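Side-chain contacts in myosin-I heavy chain (Dictyostelium discoideum, PDB 5EJR), which is an actin-based motor with ATPase activity that takes part in the early steps of phagocytosis and adhesion, and is represented here by a C-terminal MyTH4-FERM tail unit: residues N426-Q429 against P434-W437; L438-K443 against S495-V500; S465-A468 against T473-I476. All blocks are in the same frame, centred on the assembly; numbering follows the deposited sequence.

Interaction 1 of 3, residues N426-Q429 against P434-W437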
ATOM      1  N   ASN A 426      11.003  10.961   6.990  1.00 25.87           N
ATOM      2  CA  ASN A 426      12.317  10.693   7.612  1.00 27.28           C
ATOM      3  C   ASN A 426      13.399  10.645   6.552  1.00 31.77           C
ATOM      4  O   ASN A 426      13.265   9.905   5.583  1.00 31.10           O
ATOM      5  CB  ASN A 426      12.314   9.375   8.408  1.00 30.80           C
ATOM      6  CG  ASN A 426      11.314   9.323   9.537  1.00 46.02           C
ATOM      7  OD1 ASN A 426      10.597   8.341   9.712  1.00 42.97           O
ATOM      8  ND2 ASN A 426      11.222  10.384  10.309  1.00 39.11           N
ATOM      9  N   ILE A 427      14.438  11.475   6.697  1.00 29.21           N
ATOM     10  CA  ILE A 427      15.561  11.498   5.750  1.00 30.03           C
ATOM     11  C   ILE A 427      16.884  11.250   6.459  1.00 37.32           C
ATOM     12  O   ILE A 427      17.015  11.564   7.646  1.00 34.74           O
ATOM     13  CB  ILE A 427      15.633  12.765   4.844  1.00 32.94           C
ATOM     14  CG1 ILE A 427      15.775  14.064   5.672  1.00 33.94           C
ATOM     15  CG2 ILE A 427      14.474  12.832   3.850  1.00 31.46           C
ATOM     16  CD1 ILE A 427      17.033  14.727   5.462  1.00 37.75           C
ATOM     17  N   GLN A 428      17.873  10.745   5.701  1.00 36.86           N
ATOM     18  CA  GLN A 428      19.239  10.505   6.171  1.00 38.32           C
ATOM     19  C   GLN A 428      20.157  11.518   5.494  1.00 44.99           C
ATOM     20  O   GLN A 428      20.063  11.736   4.285  1.00 45.83           O
ATOM     21  CB  GLN A 428      19.685   9.061   5.884  1.00 40.07           C
ATOM     22  CG  GLN A 428      18.872   8.001   6.624  1.00 61.47           C
ATOM     23  CD  GLN A 428      19.462   7.616   7.960  1.00 91.53           C
ATOM     24  OE1 GLN A 428      20.683   7.485   8.131  1.00 89.73           O
ATOM     25  NE2 GLN A 428      18.595   7.350   8.925  1.00 86.58           N
ATOM     26  N   GLN A 429      21.009  12.162   6.290  1.00 42.74           N
ATOM     27  CA  GLN A 429      21.935  13.212   5.879  1.00 43.77           C
ATOM     28  C   GLN A 429      23.351  12.951   6.400  1.00 51.43           C
ATOM     29  O   GLN A 429      23.516  12.332   7.451  1.00 51.20           O
ATOM     30  CB  GLN A 429      21.465  14.536   6.491  1.00 44.60           C
ATOM     31  CG  GLN A 429      20.707  15.450   5.552  1.00 51.91           C
ATOM     32  CD  GLN A 429      20.591  16.829   6.156  1.00 59.45           C
ATOM     33  OE1 GLN A 429      20.414  16.997   7.377  1.00 46.66           O
ATOM     34  NE2 GLN A 429      20.757  17.848   5.317  1.00 54.69           N
ATOM     35  N   PRO A 434      22.236  13.809  11.413  1.00 51.31           N
ATOM     36  CA  PRO A 434      22.243  12.750  10.384  1.00 50.61           C
ATOM     37  C   PRO A 434      20.859  12.151  10.082  1.00 50.44           C
ATOM     38  O   PRO A 434      20.589  11.810   8.938  1.00 50.39           O
ATOM     39  CB  PRO A 434      23.217  11.702  10.946  1.00 53.47           C
ATOM     40  CG  PRO A 434      23.945  12.381  12.056  1.00 58.59           C
ATOM     41  CD  PRO A 434      22.989  13.384  12.609  1.00 53.93           C
ATOM     42  N   LYS A 435      19.996  12.017  11.098  1.00 43.46           N
ATOM     43  CA  LYS A 435      18.626  11.520  10.955  1.00 42.32           C
ATOM     44  C   LYS A 435      17.727  12.769  11.115  1.00 43.49           C
ATOM     45  O   LYS A 435      17.616  13.304  12.223  1.00 43.89           O
ATOM     46  CB  LYS A 435      18.332  10.459  12.026  1.00 45.52           C
ATOM     47  CG  LYS A 435      17.409   9.332  11.570  1.00 62.03           C
ATOM     48  CD  LYS A 435      17.706   8.010  12.305  1.00 73.71           C
ATOM     49  CE  LYS A 435      16.928   7.810  13.591  1.00 87.04           C
ATOM     50  NZ  LYS A 435      15.493   7.483  13.355  1.00 94.93           N
ATOM     51  N   ALA A 436      17.201  13.307   9.982  1.00 34.97           N
ATOM     52  CA  ALA A 436      16.395  14.534   9.981  1.00 32.31           C
ATOM     53  C   ALA A 436      14.979  14.352   9.385  1.00 35.67           C
ATOM     54  O   ALA A 436      14.628  13.253   8.947  1.00 33.62           O
ATOM     55  CB  ALA A 436      17.148  15.625   9.245  1.00 32.64           C
ATOM     56  N   TRP A 437      14.167  15.437   9.386  1.00 34.11           N
ATOM     57  CA  TRP A 437      12.817  15.441   8.820  1.00 33.85           C
ATOM     58  C   TRP A 437      12.746  16.343   7.616  1.00 32.47           C
ATOM     59  O   TRP A 437      13.054  17.532   7.722  1.00 29.74           O
ATOM     60  CB  TRP A 437      11.778  15.953   9.831  1.00 34.08           C
ATOM     61  CG  TRP A 437      11.430  15.024  10.951  1.00 36.98           C
ATOM     62  CD1 TRP A 437      11.597  13.672  10.985  1.00 40.68           C
ATOM     63  CD2 TRP A 437      10.788  15.382  12.182  1.00 37.43           C
ATOM     64  NE1 TRP A 437      11.111  13.164  12.166  1.00 40.92           N
ATOM     65  CE2 TRP A 437      10.605  14.192  12.919  1.00 42.36           C
ATOM     66  CE3 TRP A 437      10.368  16.602  12.744  1.00 39.04           C
ATOM     67  CZ2 TRP A 437      10.024  14.183  14.197  1.00 42.26           C
ATOM     68  CZ3 TRP A 437       9.769  16.591  13.998  1.00 41.18           C
ATOM     69  CH2 TRP A 437       9.611  15.396  14.716  1.00 42.18           C
TER
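Ile-427 and Ala-436 form the antiparallel hydrogen-bonded pair at the middle of this contact. Ile-427 N donates to Ala-436 O at 2.9 Å, and Ala-436 N returns a bond to Ile-427 O. Nearer the turn, Gln-429 N bonds Pro-434 O at 2.7 Å. The same oxygen takes a CA-H...O contact from Gln-428 CA. With chi1 at 60°, Ile-427 CG1 sits between its own backbone N and carbonyl carbon, and Ile-427 CD1 comes to 3.9 Å from Ala-436 CB. On the other face, Asn-426 lies alongside Trp-437, with Asn-426 ND2 at the indole edge, 3.3 Å from Trp-437 NE1. Both are donors, so this is contact without a bond; amide and ring planes are 34° apart. Next along, Gln-428 NE2 rests 3.5 Å from Lys-435 CG, the two chains running side by side. Leu-419 and Pro-450 also touch the Trp-437 side chain. Strands 423-428 and 435-440 form a beta hairpin in the PTB-type lobe of the FERM domain: Ile-447 of strand 444-448 packs on Ile-427 and Ala-436, and Phe-489 of strand 486-490 on Ile-427.

Interaction 2 of 3, residues L438-K443 against S495-V500; sequences LAINKK and SSIASV. With EDO (1,2-ethanediol), chain F; EDO (1,2-ethanediol), chain E; EDO (1,2-ethanediol), chain B.
Ile-440 and Leu-438, on one side of strand 435-440, meet Ile-497 and Val-500 of the C-terminal helix through aliphatic carbons, mostly methyls. Ile-440 does most of the work. Its CB already lies against Val-500 CG1, and Ile-440 CG2 touches Val-500 CG1 at 3.9 Å. CG1 is only the link onward: chi1 of -55° turns it opposite the carbonyl carbon and chi2 of 169° extends the chain. At the tip, Ile-440 CD1 thus comes to 3.9 Å from Ile-497 CG2, the two side chains crossing at about a right angle. The other branch of Ile-497 ends in CD1, and Ile-497 CD1 meets Leu-438 CD2 at 4.0 Å. All four side chains are buried and nonpolar, and a single layer of them fills the 10.2 Å between the segment axes, which run at 31°.

Beyond the strand the contact gives way to a polar turn. Asn-441 OD1 takes the backbone N of Gly-444 and, weakly at 3.2 Å, that of Lys-443, while Asn-441 ND2 donates to O2 of a 1,2-ethanediol at 2.8 Å. With an alanine here, both N-H groups would probably lose their side-chain acceptor and the turn is likely to be freer to move. On the helix itself, Ser-499 OG is hydrogen-bonded to O2 of another ethanediol at 2.7 Å and weakly to Glu-270 OE1; both ethanediols probably come from the crystallisation liquor.

Such a helix laid over strands is the C-terminal cap of a PH/PTB-type fold. Ile-497 also packs on Phe-425 of strand 423-428 and Phe-474 of strand 473-477, and Val-445 and Ile-447 of strand 444-448 touch Leu-438.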
ATOM      1  N   LEU A 438      12.304  15.789   6.473  1.00 26.57           N
ATOM      2  CA  LEU A 438      12.060  16.591   5.280  1.00 25.04           C
ATOM      3  C   LEU A 438      10.634  17.079   5.485  1.00 24.88           C
ATOM      4  O   LEU A 438       9.745  16.253   5.685  1.00 23.23           O
ATOM      5  CB  LEU A 438      12.148  15.732   3.998  1.00 25.14           C
ATOM      6  CG  LEU A 438      11.716  16.400   2.704  1.00 29.42           C
ATOM      7  CD1 LEU A 438      12.781  17.349   2.210  1.00 30.84           C
ATOM      8  CD2 LEU A 438      11.403  15.355   1.636  1.00 27.75           C
ATOM      9  N   ALA A 439      10.425  18.396   5.524  1.00 21.45           N
ATOM     10  CA  ALA A 439       9.088  18.949   5.718  1.00 21.07           C
ATOM     11  C   ALA A 439       8.625  19.642   4.442  1.00 22.96           C
ATOM     12  O   ALA A 439       9.357  20.470   3.898  1.00 23.28           O
ATOM     13  CB  ALA A 439       9.097  19.941   6.877  1.00 21.57           C
ATOM     14  N   ILE A 440       7.425  19.296   3.949  1.00 16.86           N
ATOM     15  CA  ILE A 440       6.871  19.947   2.748  1.00 16.12           C
ATOM     16  C   ILE A 440       5.548  20.532   3.140  1.00 19.90           C
ATOM     17  O   ILE A 440       4.717  19.826   3.718  1.00 17.67           O
ATOM     18  CB  ILE A 440       6.764  18.990   1.523  1.00 19.00           C
ATOM     19  CG1 ILE A 440       8.159  18.332   1.218  1.00 20.43           C
ATOM     20  CG2 ILE A 440       6.221  19.733   0.282  1.00 20.02           C
ATOM     21  CD1 ILE A 440       8.130  17.150   0.181  1.00 23.36           C
ATOM     22  N   ASN A 441       5.352  21.835   2.846  1.00 17.26           N
ATOM     23  CA  ASN A 441       4.109  22.521   3.162  1.00 16.29           C
ATOM     24  C   ASN A 441       3.741  23.471   2.040  1.00 20.47           C
ATOM     25  O   ASN A 441       4.320  23.358   0.951  1.00 19.89           O
ATOM     26  CB  ASN A 441       4.180  23.208   4.532  1.00 16.83           C
ATOM     27  CG  ASN A 441       5.111  24.400   4.568  1.00 29.75           C
ATOM     28  OD1 ASN A 441       5.938  24.617   3.686  1.00 23.76           O
ATOM     29  ND2 ASN A 441       4.907  25.261   5.531  1.00 20.30           N
ATOM     30  N   LYS A 442       2.779  24.391   2.280  1.00 15.75           N
ATOM     31  CA  LYS A 442       2.311  25.324   1.247  1.00 17.03           C
ATOM     32  C   LYS A 442       3.404  26.335   0.784  1.00 22.19           C
ATOM     33  O   LYS A 442       3.320  26.860  -0.324  1.00 22.75           O
ATOM     34  CB  LYS A 442       1.023  26.058   1.721  1.00 18.25           C
ATOM     35  CG  LYS A 442       1.254  27.026   2.897  1.00 19.88           C
ATOM     36  CD  LYS A 442      -0.038  27.846   3.204  1.00 24.41           C
ATOM     37  CE  LYS A 442       0.241  29.246   3.691  1.00 44.20           C
ATOM     38  NZ  LYS A 442       0.565  29.273   5.142  1.00 62.29           N
ATOM     39  N   LYS A 443       4.402  26.589   1.633  1.00 19.42           N
ATOM     40  CA  LYS A 443       5.499  27.551   1.387  1.00 19.92           C
ATOM     41  C   LYS A 443       6.714  26.940   0.663  1.00 25.18           C
ATOM     42  O   LYS A 443       7.378  27.621  -0.123  1.00 26.85           O
ATOM     43  CB  LYS A 443       5.966  28.156   2.707  1.00 21.21           C
ATOM     44  CG  LYS A 443       4.891  28.961   3.418  1.00 24.26           C
ATOM     45  CD  LYS A 443       5.470  29.680   4.635  1.00 26.44           C
ATOM     46  CE  LYS A 443       4.460  30.541   5.361  1.00 44.80           C
ATOM     47  NZ  LYS A 443       4.058  31.720   4.552  1.00 64.33           N
ATOM     48  N   SER A 495       7.855   8.111  -4.224  1.00 16.95           N
ATOM     49  CA  SER A 495       6.471   8.164  -4.685  1.00 17.05           C
ATOM     50  C   SER A 495       5.553   9.122  -3.852  1.00 20.21           C
ATOM     51  O   SER A 495       4.842   9.969  -4.417  1.00 20.07           O
ATOM     52  CB  SER A 495       5.888   6.758  -4.778  1.00 20.12           C
ATOM     53  OG  SER A 495       4.643   6.862  -5.455  1.00 27.82           O
ATOM     54  N   SER A 496       5.588   8.995  -2.536  1.00 16.87           N
ATOM     55  CA  SER A 496       4.830   9.883  -1.635  1.00 15.17           C
ATOM     56  C   SER A 496       5.386  11.305  -1.713  1.00 15.07           C
ATOM     57  O   SER A 496       4.618  12.267  -1.721  1.00 14.64           O
ATOM     58  CB  SER A 496       4.952   9.390  -0.199  1.00 16.72           C
ATOM     59  OG  SER A 496       4.242   8.179  -0.050  1.00 33.57           O
ATOM     60  N   ILE A 497       6.707  11.448  -1.760  1.00 14.39           N
ATOM     61  CA  ILE A 497       7.321  12.790  -1.828  1.00 15.02           C
ATOM     62  C   ILE A 497       6.912  13.510  -3.095  1.00 18.81           C
ATOM     63  O   ILE A 497       6.574  14.684  -3.026  1.00 16.87           O
ATOM     64  CB  ILE A 497       8.865  12.762  -1.663  1.00 17.66           C
ATOM     65  CG1 ILE A 497       9.233  12.287  -0.257  1.00 19.20           C
ATOM     66  CG2 ILE A 497       9.456  14.170  -1.928  1.00 16.48           C
ATOM     67  CD1 ILE A 497      10.668  11.882  -0.104  1.00 16.11           C
ATOM     68  N   ALA A 498       6.919  12.802  -4.258  1.00 17.72           N
ATOM     69  CA  ALA A 498       6.511  13.434  -5.526  1.00 17.49           C
ATOM     70  C   ALA A 498       5.044  13.905  -5.463  1.00 19.96           C
ATOM     71  O   ALA A 498       4.736  14.995  -5.902  1.00 19.55           O
ATOM     72  CB  ALA A 498       6.688  12.448  -6.676  1.00 18.24           C
ATOM     73  N   SER A 499       4.145  13.088  -4.911  1.00 18.79           N
ATOM     74  CA  SER A 499       2.733  13.452  -4.810  1.00 19.90           C
ATOM     75  C   SER A 499       2.533  14.718  -3.902  1.00 22.02           C
ATOM     76  O   SER A 499       1.836  15.657  -4.293  1.00 20.77           O
ATOM     77  CB  SER A 499       1.927  12.254  -4.299  1.00 24.13           C
ATOM     78  OG  SER A 499       0.786  12.657  -3.557  1.00 38.51           O
ATOM     79  N   VAL A 500       3.161  14.742  -2.712  1.00 17.63           N
ATOM     80  CA  VAL A 500       3.057  15.893  -1.789  1.00 15.48           C
ATOM     81  C   VAL A 500       3.714  17.128  -2.405  1.00 18.82           C
ATOM     82  O   VAL A 500       3.104  18.203  -2.433  1.00 17.45           O
ATOM     83  CB  VAL A 500       3.628  15.542  -0.392  1.00 18.35           C
ATOM     84  CG1 VAL A 500       3.704  16.776   0.502  1.00 17.61           C
ATOM     85  CG2 VAL A 500       2.782  14.463   0.262  1.00 17.71           C
TER
HETATM   86  C1  EDO F2405       7.867  25.685   7.746  1.00 44.87           C
HETATM   87  O1  EDO F2405       7.917  25.836   9.157  1.00 46.47           O
HETATM   88  C2  EDO F2405       7.224  26.973   7.217  1.00 46.74           C
HETATM   89  O2  EDO F2405       7.114  26.924   5.824  1.00 47.14           O
HETATM   90  C1  EDO E2404      -0.145  12.135  -0.079  1.00 29.86           C
HETATM   91  O1  EDO E2404      -1.243  11.541   0.623  1.00 24.29           O
HETATM   92  C2  EDO E2404       0.734  11.017  -0.760  1.00 30.94           C
HETATM   93  O2  EDO E2404       0.065  10.608  -1.946  1.00 34.72           O
HETATM   94  C1  EDO B2401      -0.416  26.815   7.733  1.00 22.95           C
HETATM   95  O1  EDO B2401      -0.880  28.138   7.569  1.00 21.53           O
HETATM   96  C2  EDO B2401      -1.352  25.892   6.946  1.00 23.89           C
HETATM   97  O2  EDO B2401      -2.705  26.181   7.343  1.00 22.57           O

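Interaction 3 of 3, residues S465-A468 against T473-I476; sequences SNVA and TFCI
Val-467 and Ile-476 face each other as an antiparallel non-hydrogen-bonded pair, and here the packing is close. Val-467 CG1, turned away from its own carbonyl carbon (chi1 -65°), comes to 3.5 Å from Ile-476 CG2, the side chains crossing at a slant. Val-467 CG1 also lies 3.9 Å from Phe-474 CE1, approaching the ring obliquely. In the backbone, Val-467 CA makes a CA-H...O contact of 3.1 Å to Cys-475 O. Tyr-501 of helix 494-505 touches Val-467 on this side.

Strands 466-469 and 473-477 form a beta hairpin at one edge of the second sheet of the PTB-type lobe, and strand 486-490 follows on the far side of 473-477. Two bonds of 2.8 Å, Ala-468 N to Cys-475 O and Cys-475 N to Ala-468 O, hold the pair next to Val-467.

The opposite face is looser. Ala-468 CB and Cys-475 CB stand 4.2 Å apart, and Ala-468 is exposed within the chain. Asn-466 points away from the partner strand, and its own OD1 accepts a bond, in the carbonyl plane, from the neighbouring Val-467 N at 3.1 Å.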
ATOM      1  N   SER A 465      13.541  25.207  -9.278  1.00 34.55           N
ATOM      2  CA  SER A 465      13.248  25.092 -10.718  1.00 35.66           C
ATOM      3  C   SER A 465      12.725  23.715 -11.087  1.00 40.07           C
ATOM      4  O   SER A 465      11.876  23.603 -11.971  1.00 42.02           O
ATOM      5  CB  SER A 465      14.496  25.398 -11.546  1.00 41.05           C
ATOM      6  OG  SER A 465      15.647  24.739 -11.040  1.00 47.38           O
ATOM      7  N   ASN A 466      13.237  22.659 -10.434  1.00 34.30           N
ATOM      8  CA  ASN A 466      12.800  21.297 -10.717  1.00 32.67           C
ATOM      9  C   ASN A 466      13.206  20.321  -9.617  1.00 30.68           C
ATOM     10  O   ASN A 466      14.022  20.637  -8.766  1.00 29.17           O
ATOM     11  CB  ASN A 466      13.362  20.815 -12.081  1.00 35.04           C
ATOM     12  CG  ASN A 466      12.298  20.204 -12.957  1.00 68.09           C
ATOM     13  OD1 ASN A 466      11.590  19.269 -12.560  1.00 60.32           O
ATOM     14  ND2 ASN A 466      12.142  20.744 -14.161  1.00 65.80           N
ATOM     15  N   VAL A 467      12.616  19.133  -9.643  1.00 25.51           N
ATOM     16  CA  VAL A 467      12.947  18.080  -8.695  1.00 24.09           C
ATOM     17  C   VAL A 467      13.290  16.814  -9.462  1.00 28.19           C
ATOM     18  O   VAL A 467      12.869  16.653 -10.611  1.00 27.60           O
ATOM     19  CB  VAL A 467      11.861  17.834  -7.615  1.00 26.28           C
ATOM     20  CG1 VAL A 467      11.702  19.047  -6.708  1.00 25.95           C
ATOM     21  CG2 VAL A 467      10.533  17.409  -8.240  1.00 26.03           C
ATOM     22  N   ALA A 468      14.007  15.905  -8.811  1.00 24.28           N
ATOM     23  CA  ALA A 468      14.378  14.616  -9.388  1.00 23.54           C
ATOM     24  C   ALA A 468      14.379  13.571  -8.310  1.00 26.84           C
ATOM     25  O   ALA A 468      14.587  13.891  -7.131  1.00 25.54           O
ATOM     26  CB  ALA A 468      15.756  14.691 -10.028  1.00 24.11           C
ATOM     27  N   THR A 473      16.898   8.495  -3.320  1.00 23.70           N
ATOM     28  CA  THR A 473      17.079   9.933  -3.074  1.00 22.43           C
ATOM     29  C   THR A 473      15.960  10.805  -3.605  1.00 25.55           C
ATOM     30  O   THR A 473      15.269  10.441  -4.554  1.00 24.01           O
ATOM     31  CB  THR A 473      18.413  10.501  -3.633  1.00 32.99           C
ATOM     32  OG1 THR A 473      18.371  10.478  -5.060  1.00 40.54           O
ATOM     33  CG2 THR A 473      19.676   9.805  -3.102  1.00 25.65           C
ATOM     34  N   PHE A 474      15.841  11.999  -3.016  1.00 22.28           N
ATOM     35  CA  PHE A 474      14.993  13.090  -3.472  1.00 21.27           C
ATOM     36  C   PHE A 474      15.948  14.262  -3.719  1.00 25.64           C
ATOM     37  O   PHE A 474      16.825  14.530  -2.902  1.00 22.98           O
ATOM     38  CB  PHE A 474      13.868  13.410  -2.465  1.00 20.60           C
ATOM     39  CG  PHE A 474      13.120  14.707  -2.664  1.00 21.57           C
ATOM     40  CD1 PHE A 474      12.568  15.033  -3.895  1.00 24.37           C
ATOM     41  CD2 PHE A 474      12.939  15.590  -1.608  1.00 21.66           C
ATOM     42  CE1 PHE A 474      11.862  16.227  -4.071  1.00 24.66           C
ATOM     43  CE2 PHE A 474      12.238  16.782  -1.789  1.00 23.70           C
ATOM     44  CZ  PHE A 474      11.687  17.084  -3.010  1.00 21.72           C
ATOM     45  N   CYS A 475      15.806  14.929  -4.869  0.50 20.52           N
ATOM     46  CA  CYS A 475      16.677  16.030  -5.268  0.50 19.65           C
ATOM     47  C   CYS A 475      15.885  17.271  -5.693  0.50 25.76           C
ATOM     48  O   CYS A 475      14.944  17.140  -6.468  0.50 25.72           O
ATOM     49  CB  CYS A 475      17.618  15.566  -6.381  0.50 19.55           C
ATOM     50  SG  CYS A 475      18.691  16.868  -7.028  0.50 23.44           S
ATOM     51  N   ILE A 476      16.286  18.471  -5.215  1.00 25.30           N
ATOM     52  CA  ILE A 476      15.664  19.767  -5.575  1.00 26.07           C
ATOM     53  C   ILE A 476      16.704  20.634  -6.302  1.00 32.16           C
ATOM     54  O   ILE A 476      17.815  20.775  -5.817  1.00 30.82           O
ATOM     55  CB  ILE A 476      14.948  20.541  -4.403  1.00 27.13           C
ATOM     56  CG1 ILE A 476      15.897  20.897  -3.249  1.00 25.63           C
ATOM     57  CG2 ILE A 476      13.718  19.764  -3.879  1.00 27.69           C
ATOM     58  CD1 ILE A 476      15.301  21.946  -2.237  1.00 32.15           C
TER

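Overall arrangement
All three contacts belong to the PTB-type lobe of the FERM domain. Interactions 1 and 2 share strand 435-440; their centres are 15 Å apart, and Ile-427 CG2 packs on Leu-438 CB at 3.7 Å. Interaction 3 lies in the second sheet, in sequence between the two halves of interaction 2, centre to centre about 11 Å away. There Phe-474 CD2 bridges the sets, 3.6 Å from Leu-438 CD2 and 3.8 Å from Ile-497 CG2. Interactions 1 and 3 do not touch: their nearest atoms are about 6 Å apart. The helix of interaction 2 therefore joins both sheets. One bound ethanediol sits beside the helix at Ser-499, the others at the turn after strand 435-440.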